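Local atomic coordinates of FrnE protein (Deinococcus radiodurans, PDB entry 5CO3), a protein that probably acts as a thioredoxin-fold disulfide oxidoreductase of the DsbA/FrnE family, exchanging thiols and disulfides through a CxxC motif. Residues Ser51-Asp55 against Ile188-Pro192; Leu146-Gln150 against Arg164-Glu168. All coordinates share one frame. Numbering follows the deposited sequence.

Contact 1: Ser51-Asp55 against Ile188-Pro192; sequences SFELD and ITGVP
An apolar loop-to-loop contact at the protein surface joins the end of strand 45-51 and the loop after it to the loop leading into strand 193-196. Ser51-Glu53 run extended before Leu54 turns to phi/psi -55/-39; Gly190 and Val191 are extended too. Phe52 CA lies 7.7 Å from Val191 CA, and Leu54 CA 7.8 Å from Gly190 CA, too far for backbone pairing, and no hydrogen bond crosses. With chi1 t, the flat Phe52 ring reaches across the gap. Val191 CG1 sits over its face, 3.7 Å from the ring centroid in a CH-pi contact and 3.4 Å from Phe52 CG, while Ile188 O meets the ring edge, 3.6 Å from Phe52 CE2. Leu54 CD2 meets Val191 CG2 at 3.7 Å. Beta-branched Val191 can therefore touch both residues. The peptide before Pro192 is cis, matching the cis-proline loop beside the CxxC of thioredoxin folds. Val191 also touches Cys22 and Cys25, the latter on helix 23-38, while helix 173-186 brings Ala183 against Phe52 and Ile188.

Contact 2: Leu146-Gln150 against Arg164-Glu168; sequences LDTLQ and RAALE
Leu146 opens segment 146-150 at the start of helix 146-156, and its CB points toward helix 160-169. The two segments cross at 141° between their N-to-C directions, their axes 10.2 Å apart at closest approach. Leu146 (chi1 m, chi2 t) sends CD2 to 4.0 Å from Leu167 CB and CD1 to 4.0 Å from Glu168 CG, while its CB lies under one face of the Arg164 guanidinium, 3.7 Å from Arg164 NH2. Asp147 points its CA-to-CB bond away, yet its carboxylate turns back: OD1 accepts from Arg164 NH1 at 2.8 Å and Arg164 NH2 at 2.9 Å, a salt bridge. Arg164 suits this role because its long side chain, chi1 to chi3 all t, spans the gap. Within its own helix, Arg164 NE makes a weak, 3.5 Å salt-bridging hydrogen bond to Glu168 OE2, so the arginine lies between two carboxylates. The two helices form a hairpin in the helical domain that DsbA-like proteins insert into the thioredoxin fold. Leu149, buried, packs its CB 3.8 Å from Leu167 CD1, and both leucines meet helix 110-121. Gln150, its CA 5.5 Å from Arg164 CA, receives Arg164 NH1 at its OE1, 2.9 Å away.

The two contacts, their centres 23 Å apart, do not touch. Contact 1 joins two irregular loops beside the thioredoxin-type CxxC, near the middle of the chain but on its surface. Contact 2, whose centre lies farther out, about 20 Å from the centre of the chain, joins two helices that both fall between the segments of contact 1 in sequence. Their chemistry differs accordingly: the loops meet through aromatic and aliphatic groups without a hydrogen bond, whereas the helices combine buried leucines with a charged network at their more exposed side. Helix 110-121 runs by both: it touches Ser51 and Glu53, which flank the contacting Phe52, as well as Leu146, Leu149 and Leu167.

Contact 1: Ser51-Asp55 against Ile188-Pro192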
ATOM      1  N   SER A  51       2.691  -5.661  -3.662  1.00 33.66           N
ATOM      2  CA  SER A  51       3.062  -4.791  -4.770  1.00 33.77           C
ATOM      3  C   SER A  51       1.961  -4.680  -5.807  1.00 33.39           C
ATOM      4  O   SER A  51       1.323  -5.669  -6.172  1.00 36.28           O
ATOM      5  CB  SER A  51       4.340  -5.296  -5.437  1.00 35.02           C
ATOM      6  OG  SER A  51       5.360  -5.515  -4.485  1.00 37.00           O
ATOM      7  N   PHE A  52       1.757  -3.460  -6.284  1.00 30.00           N
ATOM      8  CA  PHE A  52       0.852  -3.196  -7.385  1.00 34.08           C
ATOM      9  C   PHE A  52       1.467  -2.057  -8.183  1.00 28.37           C
ATOM     10  O   PHE A  52       1.954  -1.085  -7.599  1.00 29.08           O
ATOM     11  CB  PHE A  52      -0.540  -2.825  -6.883  1.00 32.49           C
ATOM     12  CG  PHE A  52      -1.591  -2.790  -7.959  1.00 35.44           C
ATOM     13  CD1 PHE A  52      -1.727  -1.680  -8.776  1.00 36.40           C
ATOM     14  CD2 PHE A  52      -2.464  -3.855  -8.131  1.00 34.44           C
ATOM     15  CE1 PHE A  52      -2.699  -1.639  -9.752  1.00 37.33           C
ATOM     16  CE2 PHE A  52      -3.440  -3.816  -9.104  1.00 37.06           C
ATOM     17  CZ  PHE A  52      -3.552  -2.705  -9.922  1.00 43.65           C
ATOM     18  N   GLU A  53       1.480  -2.204  -9.503  1.00 33.85           N
ATOM     19  CA  GLU A  53       1.963  -1.153 -10.386  1.00 33.50           C
ATOM     20  C   GLU A  53       0.831  -0.664 -11.264  1.00 38.02           C
ATOM     21  O   GLU A  53       0.264  -1.440 -12.033  1.00 39.87           O
ATOM     22  CB  GLU A  53       3.122  -1.655 -11.254  1.00 30.70           C
ATOM     23  CG  GLU A  53       4.479  -1.553 -10.577  1.00 28.80           C
ATOM     24  CD  GLU A  53       5.601  -2.141 -11.419  1.00 36.71           C
ATOM     25  OE1 GLU A  53       6.240  -1.404 -12.206  1.00 38.20           O
ATOM     26  OE2 GLU A  53       5.842  -3.361 -11.298  1.00 36.84           O
ATOM     27  N   LEU A  54       0.499   0.620 -11.141  1.00 37.90           N
ATOM     28  CA  LEU A  54      -0.487   1.230 -12.024  1.00 38.74           C
ATOM     29  C   LEU A  54      -0.094   1.030 -13.476  1.00 36.98           C
ATOM     30  O   LEU A  54      -0.940   0.780 -14.324  1.00 41.54           O
ATOM     31  CB  LEU A  54      -0.632   2.719 -11.740  1.00 31.50           C
ATOM     32  CG  LEU A  54      -1.094   3.095 -10.337  1.00 37.07           C
ATOM     33  CD1 LEU A  54      -1.145   4.607 -10.220  1.00 33.96           C
ATOM     34  CD2 LEU A  54      -2.447   2.458 -10.050  1.00 41.21           C
ATOM     35  N   ASP A  55       1.199   1.143 -13.754  1.00 35.90           N
ATOM     36  CA  ASP A  55       1.703   1.013 -15.116  1.00 40.08           C
ATOM     37  C   ASP A  55       3.056   0.311 -15.119  1.00 37.65           C
ATOM     38  O   ASP A  55       4.101   0.961 -15.077  1.00 38.79           O
ATOM     39  CB  ASP A  55       1.813   2.392 -15.773  1.00 42.29           C
ATOM     40  CG  ASP A  55       2.241   2.324 -17.238  1.00 49.41           C
ATOM     41  OD1 ASP A  55       2.253   1.224 -17.846  1.00 48.96           O
ATOM     42  OD2 ASP A  55       2.554   3.401 -17.785  1.00 53.78           O
ATOM     43  N   ILE A 188      -8.380  -7.425  -8.661  1.00 52.50           N
ATOM     44  CA  ILE A 188      -8.011  -6.089  -8.205  1.00 47.48           C
ATOM     45  C   ILE A 188      -7.457  -5.278  -9.374  1.00 45.70           C
ATOM     46  O   ILE A 188      -6.418  -5.622  -9.936  1.00 50.40           O
ATOM     47  CB  ILE A 188      -6.973  -6.147  -7.069  1.00 40.96           C
ATOM     48  CG1 ILE A 188      -7.539  -6.939  -5.885  1.00 49.47           C
ATOM     49  CG2 ILE A 188      -6.545  -4.737  -6.658  1.00 45.57           C
ATOM     50  CD1 ILE A 188      -6.521  -7.255  -4.821  1.00 54.69           C
ATOM     51  N   THR A 189      -8.153  -4.204  -9.743  1.00 46.52           N
ATOM     52  CA  THR A 189      -7.730  -3.379 -10.877  1.00 50.66           C
ATOM     53  C   THR A 189      -7.448  -1.934 -10.461  1.00 50.15           C
ATOM     54  O   THR A 189      -7.084  -1.095 -11.292  1.00 49.66           O
ATOM     55  CB  THR A 189      -8.788  -3.382 -12.002  1.00 52.15           C
ATOM     56  OG1 THR A 189     -10.016  -2.834 -11.505  1.00 56.07           O
ATOM     57  CG2 THR A 189      -9.044  -4.799 -12.491  1.00 59.18           C
ATOM     58  N   GLY A 190      -7.609  -1.651  -9.173  1.00 43.22           N
ATOM     59  CA  GLY A 190      -7.337  -0.330  -8.647  1.00 40.24           C
ATOM     60  C   GLY A 190      -6.848  -0.395  -7.214  1.00 35.70           C
ATOM     61  O   GLY A 190      -7.137  -1.358  -6.497  1.00 37.19           O
ATOM     62  N   VAL A 191      -6.111   0.631  -6.796  1.00 33.03           N
ATOM     63  CA  VAL A 191      -5.501   0.649  -5.471  1.00 33.69           C
ATOM     64  C   VAL A 191      -5.804   1.947  -4.731  1.00 28.57           C
ATOM     65  O   VAL A 191      -6.044   2.978  -5.348  1.00 31.80           O
ATOM     66  CB  VAL A 191      -3.970   0.436  -5.567  1.00 34.49           C
ATOM     67  CG1 VAL A 191      -3.668  -1.018  -5.895  1.00 34.47           C
ATOM     68  CG2 VAL A 191      -3.345   1.378  -6.601  1.00 33.87           C
ATOM     69  N   PRO A 192      -5.784   1.919  -3.391  1.00 27.41           N
ATOM     70  CA  PRO A 192      -5.473   0.778  -2.530  1.00 26.33           C
ATOM     71  C   PRO A 192      -6.595  -0.247  -2.507  1.00 32.91           C
ATOM     72  O   PRO A 192      -7.760   0.090  -2.728  1.00 32.51           O
ATOM     73  CB  PRO A 192      -5.296   1.426  -1.160  1.00 23.46           C
ATOM     74  CG  PRO A 192      -6.175   2.613  -1.198  1.00 29.32           C
ATOM     75  CD  PRO A 192      -6.090   3.124  -2.609  1.00 27.82           C
TER

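Contact 2: Leu146-Gln150 against Arg164-Glu168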
ATOM      1  N   LEU A 146      18.540   4.471  -8.285  1.00 26.36           N
ATOM      2  CA  LEU A 146      19.148   3.585  -7.281  1.00 28.98           C
ATOM      3  C   LEU A 146      19.765   4.340  -6.094  1.00 31.88           C
ATOM      4  O   LEU A 146      19.604   3.921  -4.945  1.00 27.78           O
ATOM      5  CB  LEU A 146      20.193   2.677  -7.926  1.00 31.64           C
ATOM      6  CG  LEU A 146      19.596   1.570  -8.797  1.00 34.05           C
ATOM      7  CD1 LEU A 146      20.686   0.812  -9.557  1.00 42.42           C
ATOM      8  CD2 LEU A 146      18.775   0.623  -7.942  1.00 36.76           C
ATOM      9  N   ASP A 147      20.471   5.433  -6.364  1.00 28.10           N
ATOM     10  CA  ASP A 147      21.003   6.292  -5.301  1.00 31.36           C
ATOM     11  C   ASP A 147      19.889   6.680  -4.330  1.00 28.64           C
ATOM     12  O   ASP A 147      20.017   6.546  -3.113  1.00 28.92           O
ATOM     13  CB  ASP A 147      21.619   7.566  -5.884  1.00 34.63           C
ATOM     14  CG  ASP A 147      23.082   7.415  -6.257  1.00 38.57           C
ATOM     15  OD1 ASP A 147      23.558   6.288  -6.539  1.00 34.27           O
ATOM     16  OD2 ASP A 147      23.754   8.463  -6.277  1.00 43.67           O
ATOM     17  N   THR A 148      18.801   7.176  -4.900  1.00 26.68           N
ATOM     18  CA  THR A 148      17.652   7.607  -4.119  1.00 23.59           C
ATOM     19  C   THR A 148      17.107   6.464  -3.270  1.00 25.13           C
ATOM     20  O   THR A 148      16.874   6.645  -2.071  1.00 23.84           O
ATOM     21  CB  THR A 148      16.563   8.159  -5.042  1.00 22.29           C
ATOM     22  OG1 THR A 148      17.104   9.260  -5.784  1.00 24.40           O
ATOM     23  CG2 THR A 148      15.367   8.639  -4.231  1.00 21.73           C
ATOM     24  N   LEU A 149      16.929   5.289  -3.874  1.00 25.14           N
ATOM     25  CA  LEU A 149      16.376   4.145  -3.148  1.00 28.10           C
ATOM     26  C   LEU A 149      17.294   3.687  -2.008  1.00 25.47           C
ATOM     27  O   LEU A 149      16.820   3.341  -0.918  1.00 27.32           O
ATOM     28  CB  LEU A 149      16.102   2.980  -4.107  1.00 26.09           C
ATOM     29  CG  LEU A 149      14.932   3.198  -5.068  1.00 22.43           C
ATOM     30  CD1 LEU A 149      14.808   2.056  -6.057  1.00 29.29           C
ATOM     31  CD2 LEU A 149      13.602   3.372  -4.283  1.00 19.98           C
ATOM     32  N   GLN A 150      18.604   3.711  -2.252  1.00 26.47           N
ATOM     33  CA  GLN A 150      19.571   3.323  -1.231  1.00 26.31           C
ATOM     34  C   GLN A 150      19.500   4.287  -0.052  1.00 28.44           C
ATOM     35  O   GLN A 150      19.506   3.864   1.104  1.00 30.32           O
ATOM     36  CB  GLN A 150      20.997   3.285  -1.792  1.00 27.35           C
ATOM     37  CG  GLN A 150      22.035   2.954  -0.727  1.00 27.85           C
ATOM     38  CD  GLN A 150      23.453   2.909  -1.267  1.00 35.31           C
ATOM     39  OE1 GLN A 150      23.848   3.727  -2.085  1.00 39.15           O
ATOM     40  NE2 GLN A 150      24.215   1.942  -0.811  1.00 37.96           N
ATOM     41  N   ARG A 164      20.884  -1.946  -1.605  1.00 33.03           N
ATOM     42  CA  ARG A 164      21.278  -1.609  -2.969  0.80 38.59           C
ATOM     43  C   ARG A 164      21.755  -2.842  -3.728  1.00 38.81           C
ATOM     44  O   ARG A 164      21.428  -3.020  -4.908  1.00 35.05           O
ATOM     45  CB  ARG A 164      22.358  -0.531  -2.961  0.80 38.02           C
ATOM     46  CG  ARG A 164      22.657  -0.019  -4.354  0.80 40.14           C
ATOM     47  CD  ARG A 164      23.453   1.259  -4.326  0.80 46.38           C
ATOM     48  NE  ARG A 164      23.584   1.789  -5.680  0.80 44.03           N
ATOM     49  CZ  ARG A 164      23.636   3.078  -5.971  0.80 42.84           C
ATOM     50  NH1 ARG A 164      23.577   3.975  -5.002  0.80 33.61           N
ATOM     51  NH2 ARG A 164      23.764   3.468  -7.235  0.80 39.11           N
ATOM     52  N   ALA A 165      22.514  -3.706  -3.055  1.00 37.98           N
ATOM     53  CA  ALA A 165      22.979  -4.938  -3.685  1.00 42.18           C
ATOM     54  C   ALA A 165      21.782  -5.773  -4.110  1.00 39.26           C
ATOM     55  O   ALA A 165      21.744  -6.305  -5.211  1.00 40.91           O
ATOM     56  CB  ALA A 165      23.886  -5.732  -2.736  1.00 42.66           C
ATOM     57  N   ALA A 166      20.776  -5.850  -3.240  1.00 37.20           N
ATOM     58  CA  ALA A 166      19.588  -6.633  -3.549  1.00 38.22           C
ATOM     59  C   ALA A 166      18.848  -6.053  -4.752  1.00 34.94           C
ATOM     60  O   ALA A 166      18.346  -6.792  -5.596  1.00 40.98           O
ATOM     61  CB  ALA A 166      18.660  -6.705  -2.335  1.00 36.18           C
ATOM     62  N   LEU A 167      18.789  -4.730  -4.828  1.00 34.22           N
ATOM     63  CA  LEU A 167      18.135  -4.054  -5.950  1.00 30.56           C
ATOM     64  C   LEU A 167      18.891  -4.298  -7.273  1.00 33.37           C
ATOM     65  O   LEU A 167      18.280  -4.654  -8.278  1.00 38.45           O
ATOM     66  CB  LEU A 167      18.014  -2.558  -5.674  1.00 29.83           C
ATOM     67  CG  LEU A 167      17.047  -2.189  -4.531  1.00 31.51           C
ATOM     68  CD1 LEU A 167      17.008  -0.691  -4.333  1.00 30.50           C
ATOM     69  CD2 LEU A 167      15.638  -2.736  -4.778  1.00 31.63           C
ATOM     70  N   GLU A 168      20.207  -4.113  -7.264  1.00 40.70           N
ATOM     71  CA  GLU A 168      20.995  -4.298  -8.485  1.00 34.75           C
ATOM     72  C   GLU A 168      20.929  -5.744  -8.951  1.00 37.44           C
ATOM     73  O   GLU A 168      21.006  -6.026 -10.144  1.00 41.74           O
ATOM     74  CB  GLU A 168      22.446  -3.869  -8.268  1.00 35.94           C
ATOM     75  CG  GLU A 168      22.592  -2.377  -8.059  1.00 38.45           C
ATOM     76  CD  GLU A 168      23.982  -1.983  -7.613  1.00 52.56           C
ATOM     77  OE1 GLU A 168      24.684  -2.837  -7.038  1.00 62.74           O
ATOM     78  OE2 GLU A 168      24.376  -0.822  -7.838  1.00 54.90           O
TER